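Local coordinates for hypothetical protein VC1899 (Vibrio cholerae, PDB 1XMX) that is of unknown function but probably binds nucleic acid, carrying a Card1-like endonuclease domain of the PDDEXK clan, at residues A4-I9 with T19-H24; C124-Y129 with N133-V138; R176-A181 with G251-T256; A189-L194 with R247-E252. All coordinates share one frame; numbering follows the deposited sequence.

The four contacts fall into two groups on opposite sides of the chain's centre. Interactions 1 and 2, with centres 13 Å apart, belong to the N-terminal alpha/beta part: strand 4-9 lies inside its sheet and segment 133-138 at one border, and Val138 packs against Thr19 and Asp23. Interactions 3 and 4, with centres 11 Å apart, share Gly251 and Glu252 on helix 243-266, and Trp177 touches both Phe248 and Leu191. Between the two groups the centres lie 42 to 50 Å apart and nothing touches. A formic acid sits on interaction 2 and a glycerol beside His6 of interaction 1, both probably from the crystallisation liquor.

Interaction 1. Residues A4-I9 with T19-H24; sequences AIHVGI and TPLLDH
His6 carries the contact of strand 4-9 with the end of helix 15-22. Just ahead of it, Ile5 sends its side chain away from that helix end and packs on Ile32, while its backbone bonds to strand 88-92. His6 itself turns toward the helix, its CG beside the backbone N (chi1 -73°); the side chains of His6 and Leu21 pass in opposite directions, and Leu21 lays CD2 over one face of the His6 ring. This methyl lies 3.8 Å from the ring centroid and 26° off the ring normal, a CH-pi contact displaced toward the rim, where Leu21 CD2 is 3.5 Å from His6 ND1. Pro20 comes in at the ring edge, its CB 4.1 Å from His6 CE1. Strand 4-9, helix 15-22 and strand 30-35 form a beta-alpha-beta unit of a Rossmann-like sheet, and the contact packs the end of helix 15-22 on the first strand of the unit. A flat imidazole suits the spot, since it offers a face to leucine and an edge to proline, and a glycerol lies about 3 Å from the same side chain. Further on, the branched side chains of Val7 and Ile9 pack against helix 98-110, Val7 on Phe108 and Ile9 on Ala104, filling a buried apolar layer.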
loop_
_atom_site.group_PDB
_atom_site.type_symbol
_atom_site.label_atom_id
_atom_site.label_comp_id
_atom_site.label_asym_id
_atom_site.label_seq_id
_atom_site.Cartn_x
_atom_site.Cartn_y
_atom_site.Cartn_z
ATOM N N ALA A 4 0.361 30.525 -10.163
ATOM C CA ALA A 4 1.298 29.656 -9.445
ATOM C C ALA A 4 1.333 28.277 -10.093
ATOM O O ALA A 4 0.306 27.557 -10.135
ATOM C CB ALA A 4 0.938 29.549 -7.918
ATOM N N ILE A 5 2.502 27.851 -10.534
ATOM C CA ILE A 5 2.582 26.479 -11.063
ATOM C C ILE A 5 3.809 25.719 -10.608
ATOM O O ILE A 5 4.813 26.333 -10.234
ATOM C CB ILE A 5 2.414 26.453 -12.605
ATOM C CG1 ILE A 5 3.696 26.637 -13.345
ATOM C CG2 ILE A 5 1.574 27.584 -13.080
ATOM C CD1 ILE A 5 3.444 26.370 -14.869
ATOM N N HIS A 6 3.727 24.383 -10.605
ATOM C CA HIS A 6 4.897 23.523 -10.393
ATOM C C HIS A 6 5.500 23.024 -11.719
ATOM O O HIS A 6 4.786 22.891 -12.697
ATOM C CB HIS A 6 4.485 22.293 -9.537
ATOM C CG HIS A 6 4.239 22.638 -8.105
ATOM N ND1 HIS A 6 4.123 21.695 -7.113
ATOM C CD2 HIS A 6 4.137 23.845 -7.488
ATOM C CE1 HIS A 6 3.923 22.288 -5.951
ATOM N NE2 HIS A 6 3.939 23.591 -6.149
ATOM N N VAL A 7 6.805 22.726 -11.738
ATOM C CA VAL A 7 7.379 21.969 -12.821
ATOM C C VAL A 7 8.074 20.763 -12.198
ATOM O O VAL A 7 8.700 20.898 -11.168
ATOM C CB VAL A 7 8.351 22.804 -13.665
ATOM C CG1 VAL A 7 8.995 21.898 -14.765
ATOM C CG2 VAL A 7 7.579 23.982 -14.317
ATOM N N GLY A 8 7.919 19.576 -12.797
ATOM C CA GLY A 8 8.536 18.369 -12.237
ATOM C C GLY A 8 9.070 17.515 -13.339
ATOM O O GLY A 8 8.661 17.687 -14.485
ATOM N N ILE A 9 10.029 16.641 -13.026
ATOM C CA ILE A 9 10.654 15.805 -14.059
ATOM C C ILE A 9 10.149 14.378 -13.831
ATOM O O ILE A 9 10.342 13.813 -12.764
ATOM C CB ILE A 9 12.207 15.794 -14.019
ATOM C CG1 ILE A 9 12.831 17.218 -13.976
ATOM C CG2 ILE A 9 12.765 15.050 -15.252
ATOM C CD1 ILE A 9 12.486 17.987 -15.057
ATOM N N THR A 19 2.382 14.398 -4.467
ATOM C CA THR A 19 1.994 14.689 -3.078
ATOM C C THR A 19 2.061 16.187 -2.629
ATOM O O THR A 19 1.230 16.612 -1.850
ATOM C CB THR A 19 2.674 13.736 -2.089
ATOM O OG1 THR A 19 4.090 13.864 -2.176
ATOM C CG2 THR A 19 2.307 12.265 -2.404
ATOM N N PRO A 20 3.087 16.962 -3.064
ATOM C CA PRO A 20 3.025 18.393 -2.853
ATOM C C PRO A 20 1.751 19.083 -3.378
ATOM O O PRO A 20 1.252 20.031 -2.729
ATOM C CB PRO A 20 4.258 18.906 -3.612
ATOM C CG PRO A 20 5.247 17.697 -3.536
ATOM C CD PRO A 20 4.364 16.545 -3.709
ATOM N N LEU A 21 1.222 18.641 -4.510
ATOM C CA LEU A 21 -0.021 19.256 -5.037
ATOM C C LEU A 21 -1.274 18.826 -4.307
ATOM O O LEU A 21 -2.300 19.463 -4.438
ATOM C CB LEU A 21 -0.157 18.946 -6.545
ATOM C CG LEU A 21 0.959 19.587 -7.438
ATOM C CD1 LEU A 21 1.021 18.878 -8.740
ATOM C CD2 LEU A 21 0.754 21.119 -7.654
ATOM N N LEU A 22 -1.228 17.705 -3.588
ATOM C CA LEU A 22 -2.368 17.271 -2.804
ATOM C C LEU A 22 -2.432 17.888 -1.395
ATOM O O LEU A 22 -3.450 17.736 -0.672
ATOM C CB LEU A 22 -2.415 15.720 -2.729
ATOM C CG LEU A 22 -2.409 14.924 -4.037
ATOM C CD1 LEU A 22 -2.534 13.448 -3.754
ATOM C CD2 LEU A 22 -3.538 15.387 -5.003
ATOM N N ASP A 23 -1.326 18.513 -0.981
ATOM C CA ASP A 23 -1.179 19.072 0.360
ATOM C C ASP A 23 -2.094 20.269 0.275
ATOM O O ASP A 23 -2.025 21.057 -0.675
ATOM C CB ASP A 23 0.286 19.558 0.520
ATOM C CG ASP A 23 0.615 20.040 1.888
ATOM O OD1 ASP A 23 -0.089 20.896 2.469
ATOM O OD2 ASP A 23 1.573 19.507 2.458
ATOM N N HIS A 24 -2.925 20.465 1.278
ATOM C CA HIS A 24 -3.874 21.595 1.241
ATOM C C HIS A 24 -3.187 22.942 1.322
ATOM O O HIS A 24 -3.825 23.967 1.022
ATOM C CB HIS A 24 -4.838 21.503 2.434
ATOM C CG HIS A 24 -5.790 20.353 2.349
ATOM N ND1 HIS A 24 -6.819 20.169 3.248
ATOM C CD2 HIS A 24 -5.874 19.338 1.464
ATOM C CE1 HIS A 24 -7.489 19.074 2.927
ATOM N NE2 HIS A 24 -6.941 18.562 1.839
#

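Interaction 2. Residues C124-Y129 with N133-V138; sequences CLCWLY and NNDTQV. With FMT (formic acid), chain E.
The indole of Trp127 is enclosed between Asn133 on one face and Leu125 on the other. Asn133 rests its CB over the pyrrole part, 3.4 Å from the centroid of the Trp127 five-membered ring, a CH-pi contact; its amide continues over the benzo part, turned 84° from the ring plane, with ND2 3.4 Å from Trp127 CE3. Methyl CD2 of Leu125 covers the opposite face near the rim, and at the edge, in plane, lie Asn134 O and Asp135 N. The setting is a beta hairpin of strands 124-129 and 136-137, at the border of the N-terminal sheet.

Leu125 and Thr136 are its hydrogen-bonded pair: Leu125 N gives a 2.7 Å bond to Thr136 O, and Thr136 N answers with a 3.2 Å bond to Leu125 O. The beta-branched threonine suits an extended strand. Cys124 and Gln137 form the neighbouring non-hydrogen-bonded pair, while Leu125 CB lies 4.0 Å from Val138 CG2, an apolar contact. Just before Thr136 the second segment is not yet in strand geometry, and a carboxylate bonds the first strand there: Trp127 N donates nearly straight to Asp135 OD1 (3.2 Å, 170°), meeting it from above the carboxylate plane. With CG beside its own backbone N, Asp135 brings the acid across to that amide. Its own backbone N instead points at a formic acid, Asp135 N to FMT O1 being 3.1 Å at 174°.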
loop_
_atom_site.group_PDB
_atom_site.type_symbol
_atom_site.label_atom_id
_atom_site.label_comp_id
_atom_site.label_asym_id
_atom_site.label_seq_id
_atom_site.Cartn_x
_atom_site.Cartn_y
_atom_site.Cartn_z
ATOM N N CYS A 124 9.877 15.212 4.173
ATOM C CA CYS A 124 9.938 16.686 4.336
ATOM C C CYS A 124 10.139 17.344 3.001
ATOM O O CYS A 124 11.009 16.918 2.235
ATOM C CB CYS A 124 11.107 17.135 5.215
ATOM S SG CYS A 124 11.093 16.457 6.881
ATOM N N LEU A 125 9.362 18.385 2.724
ATOM C CA LEU A 125 9.643 19.238 1.586
ATOM C C LEU A 125 10.699 20.254 2.026
ATOM O O LEU A 125 10.483 21.012 2.967
ATOM C CB LEU A 125 8.401 19.982 1.188
ATOM C CG LEU A 125 8.450 20.788 -0.085
ATOM C CD1 LEU A 125 7.035 20.853 -0.676
ATOM C CD2 LEU A 125 9.059 22.148 0.221
ATOM N N CYS A 126 11.806 20.281 1.287
ATOM C CA CYS A 126 13.027 20.969 1.654
ATOM C C CYS A 126 13.282 21.998 0.578
ATOM O O CYS A 126 13.280 21.652 -0.624
ATOM C CB CYS A 126 14.200 19.985 1.645
ATOM S SG CYS A 126 14.091 18.575 2.849
ATOM N N TRP A 127 13.454 23.247 0.991
ATOM C CA TRP A 127 13.713 24.331 0.037
ATOM C C TRP A 127 15.178 24.457 -0.253
ATOM O O TRP A 127 15.954 24.784 0.647
ATOM C CB TRP A 127 13.200 25.639 0.595
ATOM C CG TRP A 127 11.747 25.611 0.677
ATOM C CD1 TRP A 127 10.967 25.341 1.791
ATOM C CD2 TRP A 127 10.845 25.776 -0.412
ATOM N NE1 TRP A 127 9.639 25.381 1.455
ATOM C CE2 TRP A 127 9.522 25.663 0.122
ATOM C CE3 TRP A 127 11.012 26.084 -1.771
ATOM C CZ2 TRP A 127 8.394 25.807 -0.658
ATOM C CZ3 TRP A 127 9.882 26.220 -2.551
ATOM C CH2 TRP A 127 8.582 26.073 -1.986
ATOM N N LEU A 128 15.556 24.160 -1.493
ATOM C CA LEU A 128 16.955 24.237 -1.917
ATOM C C LEU A 128 17.274 25.671 -2.261
ATOM O O LEU A 128 18.372 26.142 -2.051
ATOM C CB LEU A 128 17.219 23.309 -3.107
ATOM C CG LEU A 128 17.468 22.051 -2.271
ATOM C CD1 LEU A 128 16.502 20.947 -2.620
ATOM C CD2 LEU A 128 18.927 21.591 -2.060
ATOM N N TYR A 129 16.263 26.375 -2.731
ATOM C CA TYR A 129 16.423 27.744 -3.123
ATOM C C TYR A 129 15.034 28.406 -3.059
ATOM O O TYR A 129 14.068 27.873 -3.606
ATOM C CB TYR A 129 17.062 27.837 -4.538
ATOM C CG TYR A 129 17.083 29.271 -4.993
ATOM C CD1 TYR A 129 17.939 30.186 -4.396
ATOM C CD2 TYR A 129 16.193 29.718 -5.947
ATOM C CE1 TYR A 129 17.919 31.544 -4.762
ATOM C CE2 TYR A 129 16.157 31.036 -6.325
ATOM C CZ TYR A 129 17.017 31.951 -5.730
ATOM O OH TYR A 129 16.987 33.260 -6.137
ATOM N N ASN A 133 13.353 29.772 2.976
ATOM C CA ASN A 133 11.988 29.265 3.078
ATOM C C ASN A 133 11.939 28.154 4.136
ATOM O O ASN A 133 12.931 27.492 4.408
ATOM C CB ASN A 133 11.543 28.677 1.739
ATOM C CG ASN A 133 10.945 29.707 0.773
ATOM O OD1 ASN A 133 10.809 30.899 1.095
ATOM N ND2 ASN A 133 10.566 29.227 -0.434
ATOM N N ASN A 134 10.782 27.934 4.739
ATOM C CA ASN A 134 10.691 26.900 5.778
ATOM C C ASN A 134 10.215 25.522 5.327
ATOM O O ASN A 134 9.151 25.402 4.774
ATOM C CB ASN A 134 9.868 27.432 6.947
ATOM C CG ASN A 134 10.385 28.768 7.405
ATOM O OD1 ASN A 134 11.449 28.860 8.028
ATOM N ND2 ASN A 134 9.673 29.834 7.041
ATOM N N ASP A 135 11.000 24.492 5.623
ATOM C CA ASP A 135 10.671 23.121 5.224
ATOM C C ASP A 135 9.432 22.714 5.987
ATOM O O ASP A 135 9.245 23.114 7.138
ATOM C CB ASP A 135 11.816 22.135 5.543
ATOM C CG ASP A 135 13.146 22.560 4.943
ATOM O OD1 ASP A 135 13.184 23.535 4.160
ATOM O OD2 ASP A 135 14.171 21.935 5.270
ATOM N N THR A 136 8.598 21.906 5.355
ATOM C CA THR A 136 7.394 21.421 6.016
ATOM C C THR A 136 7.269 19.921 5.729
ATOM O O THR A 136 7.878 19.384 4.790
ATOM C CB THR A 136 6.122 22.166 5.500
ATOM O OG1 THR A 136 6.056 22.057 4.090
ATOM C CG2 THR A 136 6.194 23.647 5.787
ATOM N N GLN A 137 6.450 19.252 6.511
ATOM C CA GLN A 137 6.244 17.830 6.333
ATOM C C GLN A 137 5.100 17.733 5.307
ATOM O O GLN A 137 4.082 18.333 5.471
ATOM C CB GLN A 137 5.877 17.238 7.705
ATOM C CG GLN A 137 5.265 15.866 7.713
ATOM C CD GLN A 137 6.147 14.836 7.020
ATOM O OE1 GLN A 137 5.665 14.053 6.207
ATOM N NE2 GLN A 137 7.433 14.822 7.372
ATOM N N VAL A 138 5.267 17.026 4.206
ATOM C CA VAL A 138 4.165 16.933 3.240
ATOM C C VAL A 138 2.941 16.256 3.828
ATOM O O VAL A 138 3.072 15.244 4.500
ATOM C CB VAL A 138 4.615 16.188 2.000
ATOM C CG1 VAL A 138 3.430 16.053 0.999
ATOM C CG2 VAL A 138 5.840 16.960 1.361
HETATM C C FMT E . 12.971 25.541 8.080
HETATM O O1 FMT E . 13.658 25.180 7.088
HETATM O O2 FMT E . 13.083 26.593 8.754
#

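Interaction 3. Residues R176-A181 with G251-T256; sequences RWASNA and GEWLET
Trp253 holds its CG between the backbone N and the carbonyl carbon (chi1 70°), the crowded position, and this turns its indole toward helix 164-179. In Trp177, CG lies beside the backbone N, which carries the indole toward Trp253, and chi2 of -7° turns its CE3-CZ3 edge to the Trp253 face. The two indoles form a T-shaped pair: the planes stand at 84°, and the centroids of the Trp177 six-membered and Trp253 five-membered rings are 5.1 Å apart. Leading the approach, Trp177 CE3 comes within 3.7 Å of Trp253 CG. Further back, Trp177 CB lies over the benzo ring of Trp253, 4.1 Å from its centroid, as a CH-pi contact. Ala178 is small enough to let the indole come close to the backbone, and its CB reaches Trp253 CZ3 at 4.1 Å.

The other face of the Trp253 indole is covered by CB of the adjoining Leu254, over the ring centre, and Phe344 meets Trp253 edge-to-face. Large aromatic rings suit both places: they fill a buried junction, and the indole N-H of Trp177 can still bond to Asp224. The tryptophan of the long helix 243-266, part of the Card1-like endonuclease domain, thus packs on the end of helix 164-179 in an aromatic core where helices 164-179, 181-201, 216-227 and 243-266 meet.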
loop_
_atom_site.group_PDB
_atom_site.type_symbol
_atom_site.label_atom_id
_atom_site.label_comp_id
_atom_site.label_asym_id
_atom_site.label_seq_id
_atom_site.Cartn_x
_atom_site.Cartn_y
_atom_site.Cartn_z
ATOM N N ARG A 176 -8.752 -13.591 20.026
ATOM C CA ARG A 176 -8.603 -14.795 20.826
ATOM C C ARG A 176 -7.739 -15.763 20.113
ATOM O O ARG A 176 -6.917 -16.414 20.720
ATOM C CB ARG A 176 -9.929 -15.530 21.063
ATOM C CG ARG A 176 -11.099 -14.733 21.644
ATOM C CD ARG A 176 -10.772 -14.092 22.911
ATOM N NE ARG A 176 -10.326 -14.988 23.977
ATOM C CZ ARG A 176 -9.110 -14.921 24.545
ATOM N NH1 ARG A 176 -8.188 -14.026 24.110
ATOM N NH2 ARG A 176 -8.807 -15.760 25.539
ATOM N N TRP A 177 -8.014 -15.932 18.832
ATOM C CA TRP A 177 -7.282 -16.933 18.062
ATOM C C TRP A 177 -5.826 -16.455 17.892
ATOM O O TRP A 177 -4.907 -17.233 18.065
ATOM C CB TRP A 177 -7.964 -17.205 16.728
ATOM C CG TRP A 177 -9.371 -17.887 16.884
ATOM C CD1 TRP A 177 -9.943 -18.366 18.048
ATOM C CD2 TRP A 177 -10.332 -18.142 15.829
ATOM N NE1 TRP A 177 -11.191 -18.908 17.774
ATOM C CE2 TRP A 177 -11.457 -18.774 16.429
ATOM C CE3 TRP A 177 -10.350 -17.889 14.444
ATOM C CZ2 TRP A 177 -12.588 -19.163 15.691
ATOM C CZ3 TRP A 177 -11.500 -18.276 13.689
ATOM C CH2 TRP A 177 -12.590 -18.919 14.325
ATOM N N ALA A 178 -5.639 -15.156 17.633
ATOM C CA ALA A 178 -4.286 -14.624 17.391
ATOM C C ALA A 178 -3.447 -14.759 18.656
ATOM O O ALA A 178 -2.260 -15.015 18.615
ATOM C CB ALA A 178 -4.362 -13.156 16.962
ATOM N N SER A 179 -4.062 -14.552 19.794
ATOM C CA SER A 179 -3.289 -14.495 21.038
ATOM C C SER A 179 -3.032 -15.873 21.672
ATOM O O SER A 179 -2.272 -15.975 22.621
ATOM C CB SER A 179 -3.976 -13.549 22.050
ATOM O OG SER A 179 -5.105 -14.194 22.625
ATOM N N ASN A 180 -3.690 -16.912 21.155
ATOM C CA ASN A 180 -3.445 -18.283 21.553
ATOM C C ASN A 180 -3.116 -19.059 20.294
ATOM O O ASN A 180 -3.598 -20.168 20.117
ATOM C CB ASN A 180 -4.727 -18.866 22.166
ATOM C CG ASN A 180 -5.091 -18.189 23.453
ATOM O OD1 ASN A 180 -4.354 -18.269 24.412
ATOM N ND2 ASN A 180 -6.207 -17.470 23.470
ATOM N N ALA A 181 -2.349 -18.461 19.399
ATOM C CA ALA A 181 -2.158 -19.041 18.057
ATOM C C ALA A 181 -1.500 -20.434 18.025
ATOM O O ALA A 181 -1.895 -21.306 17.237
ATOM C CB ALA A 181 -1.396 -18.073 17.144
ATOM N N GLY A 251 -10.080 -18.911 7.088
ATOM C CA GLY A 251 -8.754 -18.312 7.259
ATOM C C GLY A 251 -8.716 -16.805 7.074
ATOM O O GLY A 251 -7.718 -16.161 7.387
ATOM N N GLU A 252 -9.801 -16.230 6.561
ATOM C CA GLU A 252 -9.884 -14.764 6.420
ATOM C C GLU A 252 -9.975 -14.044 7.745
ATOM O O GLU A 252 -9.937 -12.830 7.760
ATOM C CB GLU A 252 -11.083 -14.368 5.582
ATOM C CG GLU A 252 -11.140 -15.068 4.241
ATOM C CD GLU A 252 -11.775 -14.170 3.208
ATOM O OE1 GLU A 252 -12.191 -13.054 3.620
ATOM O OE2 GLU A 252 -11.860 -14.581 2.008
ATOM N N TRP A 253 -10.112 -14.788 8.857
ATOM C CA TRP A 253 -10.094 -14.176 10.184
ATOM C C TRP A 253 -8.836 -13.304 10.462
ATOM O O TRP A 253 -8.902 -12.300 11.175
ATOM C CB TRP A 253 -10.250 -15.241 11.285
ATOM C CG TRP A 253 -9.086 -16.137 11.446
ATOM C CD1 TRP A 253 -8.899 -17.324 10.826
ATOM C CD2 TRP A 253 -7.918 -15.927 12.280
ATOM N NE1 TRP A 253 -7.710 -17.874 11.212
ATOM C CE2 TRP A 253 -7.082 -17.042 12.095
ATOM C CE3 TRP A 253 -7.523 -14.923 13.176
ATOM C CZ2 TRP A 253 -5.892 -17.198 12.773
ATOM C CZ3 TRP A 253 -6.312 -15.061 13.835
ATOM C CH2 TRP A 253 -5.516 -16.184 13.639
ATOM N N LEU A 254 -7.687 -13.717 9.937
ATOM C CA LEU A 254 -6.417 -13.094 10.305
ATOM C C LEU A 254 -6.251 -11.775 9.570
ATOM O O LEU A 254 -5.736 -10.807 10.117
ATOM C CB LEU A 254 -5.260 -14.025 9.972
ATOM C CG LEU A 254 -3.894 -13.405 10.262
ATOM C CD1 LEU A 254 -3.668 -13.027 11.756
ATOM C CD2 LEU A 254 -2.827 -14.378 9.795
ATOM N N GLU A 255 -6.688 -11.722 8.326
ATOM C CA GLU A 255 -6.589 -10.462 7.549
ATOM C C GLU A 255 -7.667 -9.474 8.047
ATOM O O GLU A 255 -7.472 -8.281 8.018
ATOM C CB GLU A 255 -6.718 -10.718 6.051
ATOM C CG GLU A 255 -8.017 -11.483 5.663
ATOM C CD GLU A 255 -8.058 -11.882 4.197
ATOM O OE1 GLU A 255 -7.006 -11.913 3.522
ATOM O OE2 GLU A 255 -9.132 -12.197 3.689
ATOM N N THR A 256 -8.831 -9.986 8.402
ATOM C CA THR A 256 -9.874 -9.189 9.014
ATOM C C THR A 256 -9.433 -8.538 10.323
ATOM O O THR A 256 -9.727 -7.366 10.547
ATOM C CB THR A 256 -11.105 -10.080 9.316
ATOM O OG1 THR A 256 -11.593 -10.629 8.089
ATOM C CG2 THR A 256 -12.223 -9.240 9.917
#

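Interaction 4. Residues A189-L194 with R247-E252; sequences ATLNYL and RFANGE
Leu191 and Ala249 form the closely packed, buried part of this crossing, with Leu191 CD2 3.7 Å from Ala249 CB. Leu191 places CG anti to its backbone N (chi1 -169°), which carries the branch over to the alanine, and the same side chain touches Trp177 and Leu225. The small methyl of Ala249 suits the place because the helices run close: the axes of the short segments approach to 7.7 Å with an angle of 128° between their directions, a steep crossing.

The other flank is polar and partly open to solvent, though no less close-set. Here the CA atoms of Asn192 and Asn250 are 4.5 Å apart and the two side chains bring their amides together, with planes 34° apart; Lys312 also touches Asn192. As modelled, Asn192 OD1 and Asn250 OD1 lie 2.7 Å from each other, and the oxygen and nitrogen assignment of each amide is doubtful. Next to them helix 243-266 widens into a pi-type turn at 248-252, where Glu252 N bonds to Arg247 O at 3.1 Å. Gly251 passes through this turn with a positive phi, and having no side chain it avoids a collision with the Asn250 carbonyl.

The crossing combines an apolar leucine-alanine contact with an amide pair on its more open flank. Neutral amides, each able to donate and to accept, suit so close a polar approach: turning one of the two would set an N-H against an oxygen, so a hydrogen bond between them is possible, but which amide turns is not settled.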
loop_
_atom_site.group_PDB
_atom_site.type_symbol
_atom_site.label_atom_id
_atom_site.label_comp_id
_atom_site.label_asym_id
_atom_site.label_seq_id
_atom_site.Cartn_x
_atom_site.Cartn_y
_atom_site.Cartn_z
ATOM N N ALA A 189 -6.414 -25.511 11.238
ATOM C CA ALA A 189 -6.295 -26.387 10.102
ATOM C C ALA A 189 -7.530 -27.289 9.858
ATOM O O ALA A 189 -7.985 -27.438 8.698
ATOM C CB ALA A 189 -5.045 -27.265 10.253
ATOM N N THR A 190 -8.067 -27.910 10.909
ATOM C CA THR A 190 -9.238 -28.767 10.687
ATOM C C THR A 190 -10.459 -27.938 10.332
ATOM O O THR A 190 -11.265 -28.359 9.521
ATOM C CB THR A 190 -9.576 -29.584 11.919
ATOM O OG1 THR A 190 -8.377 -30.249 12.371
ATOM C CG2 THR A 190 -10.687 -30.650 11.572
ATOM N N LEU A 191 -10.611 -26.782 10.988
ATOM C CA LEU A 191 -11.694 -25.833 10.700
ATOM C C LEU A 191 -11.595 -25.293 9.268
ATOM O O LEU A 191 -12.608 -25.188 8.545
ATOM C CB LEU A 191 -11.643 -24.644 11.674
ATOM C CG LEU A 191 -12.903 -23.772 11.591
ATOM C CD1 LEU A 191 -14.215 -24.562 11.658
ATOM C CD2 LEU A 191 -12.899 -22.654 12.623
ATOM N N ASN A 192 -10.367 -24.959 8.864
ATOM C CA ASN A 192 -10.115 -24.615 7.464
ATOM C C ASN A 192 -10.561 -25.697 6.485
ATOM O O ASN A 192 -11.215 -25.395 5.503
ATOM C CB ASN A 192 -8.657 -24.290 7.220
ATOM C CG ASN A 192 -8.345 -24.178 5.747
ATOM O OD1 ASN A 192 -8.661 -23.159 5.104
ATOM N ND2 ASN A 192 -7.724 -25.211 5.199
ATOM N N TYR A 193 -10.202 -26.952 6.728
ATOM C CA TYR A 193 -10.708 -28.058 5.880
ATOM C C TYR A 193 -12.273 -28.150 5.860
ATOM O O TYR A 193 -12.873 -28.285 4.792
ATOM C CB TYR A 193 -10.056 -29.396 6.274
ATOM C CG TYR A 193 -10.802 -30.590 5.724
ATOM C CD1 TYR A 193 -10.495 -31.130 4.471
ATOM C CD2 TYR A 193 -11.854 -31.155 6.445
ATOM C CE1 TYR A 193 -11.200 -32.236 3.993
ATOM C CE2 TYR A 193 -12.579 -32.215 5.954
ATOM C CZ TYR A 193 -12.243 -32.748 4.748
ATOM O OH TYR A 193 -13.004 -33.818 4.321
ATOM N N LEU A 194 -12.917 -28.031 7.023
ATOM C CA LEU A 194 -14.386 -27.993 7.115
ATOM C C LEU A 194 -14.985 -26.800 6.356
ATOM O O LEU A 194 -15.915 -26.960 5.572
ATOM C CB LEU A 194 -14.863 -27.965 8.579
ATOM C CG LEU A 194 -14.529 -29.188 9.476
ATOM C CD1 LEU A 194 -14.760 -28.825 10.941
ATOM C CD2 LEU A 194 -15.373 -30.405 9.154
ATOM N N ARG A 247 -16.111 -17.869 5.283
ATOM C CA ARG A 247 -14.800 -17.362 4.839
ATOM C C ARG A 247 -13.879 -17.052 6.012
ATOM O O ARG A 247 -12.659 -17.211 5.920
ATOM C CB ARG A 247 -14.949 -16.049 4.044
ATOM C CG ARG A 247 -15.159 -16.251 2.553
ATOM C CD ARG A 247 -15.327 -14.896 1.812
ATOM N NE ARG A 247 -16.733 -14.704 1.439
ATOM C CZ ARG A 247 -17.457 -13.626 1.741
ATOM N NH1 ARG A 247 -16.897 -12.624 2.404
ATOM N NH2 ARG A 247 -18.739 -13.538 1.357
ATOM N N PHE A 248 -14.486 -16.587 7.091
ATOM C CA PHE A 248 -13.785 -16.151 8.274
ATOM C C PHE A 248 -13.103 -17.354 8.848
ATOM O O PHE A 248 -11.908 -17.277 9.157
ATOM C CB PHE A 248 -14.771 -15.577 9.279
ATOM C CG PHE A 248 -14.146 -15.126 10.581
ATOM C CD1 PHE A 248 -13.571 -13.862 10.703
ATOM C CD2 PHE A 248 -14.193 -15.946 11.715
ATOM C CE1 PHE A 248 -13.000 -13.438 11.918
ATOM C CE2 PHE A 248 -13.632 -15.525 12.923
ATOM C CZ PHE A 248 -13.039 -14.269 13.025
ATOM N N ALA A 249 -13.865 -18.457 8.993
ATOM C CA ALA A 249 -13.339 -19.746 9.541
ATOM C C ALA A 249 -12.429 -20.423 8.555
ATOM O O ALA A 249 -11.595 -21.263 8.909
ATOM C CB ALA A 249 -14.506 -20.709 9.865
ATOM N N ASN A 250 -12.588 -20.071 7.285
ATOM C CA ASN A 250 -11.683 -20.600 6.306
ATOM C C ASN A 250 -10.239 -20.046 6.425
ATOM O O ASN A 250 -9.267 -20.690 5.974
ATOM C CB ASN A 250 -12.263 -20.454 4.909
ATOM C CG ASN A 250 -11.896 -21.612 4.032
ATOM O OD1 ASN A 250 -11.156 -22.495 4.458
ATOM N ND2 ASN A 250 -12.429 -21.635 2.801
ATOM N N GLY A 251 -10.080 -18.911 7.088
ATOM C CA GLY A 251 -8.754 -18.312 7.259
ATOM C C GLY A 251 -8.716 -16.805 7.074
ATOM O O GLY A 251 -7.718 -16.161 7.387
ATOM N N GLU A 252 -9.801 -16.230 6.561
ATOM C CA GLU A 252 -9.884 -14.764 6.420
ATOM C C GLU A 252 -9.975 -14.044 7.745
ATOM O O GLU A 252 -9.937 -12.830 7.760
ATOM C CB GLU A 252 -11.083 -14.368 5.582
ATOM C CG GLU A 252 -11.140 -15.068 4.241
ATOM C CD GLU A 252 -11.775 -14.170 3.208
ATOM O OE1 GLU A 252 -12.191 -13.054 3.620
ATOM O OE2 GLU A 252 -11.860 -14.581 2.008
#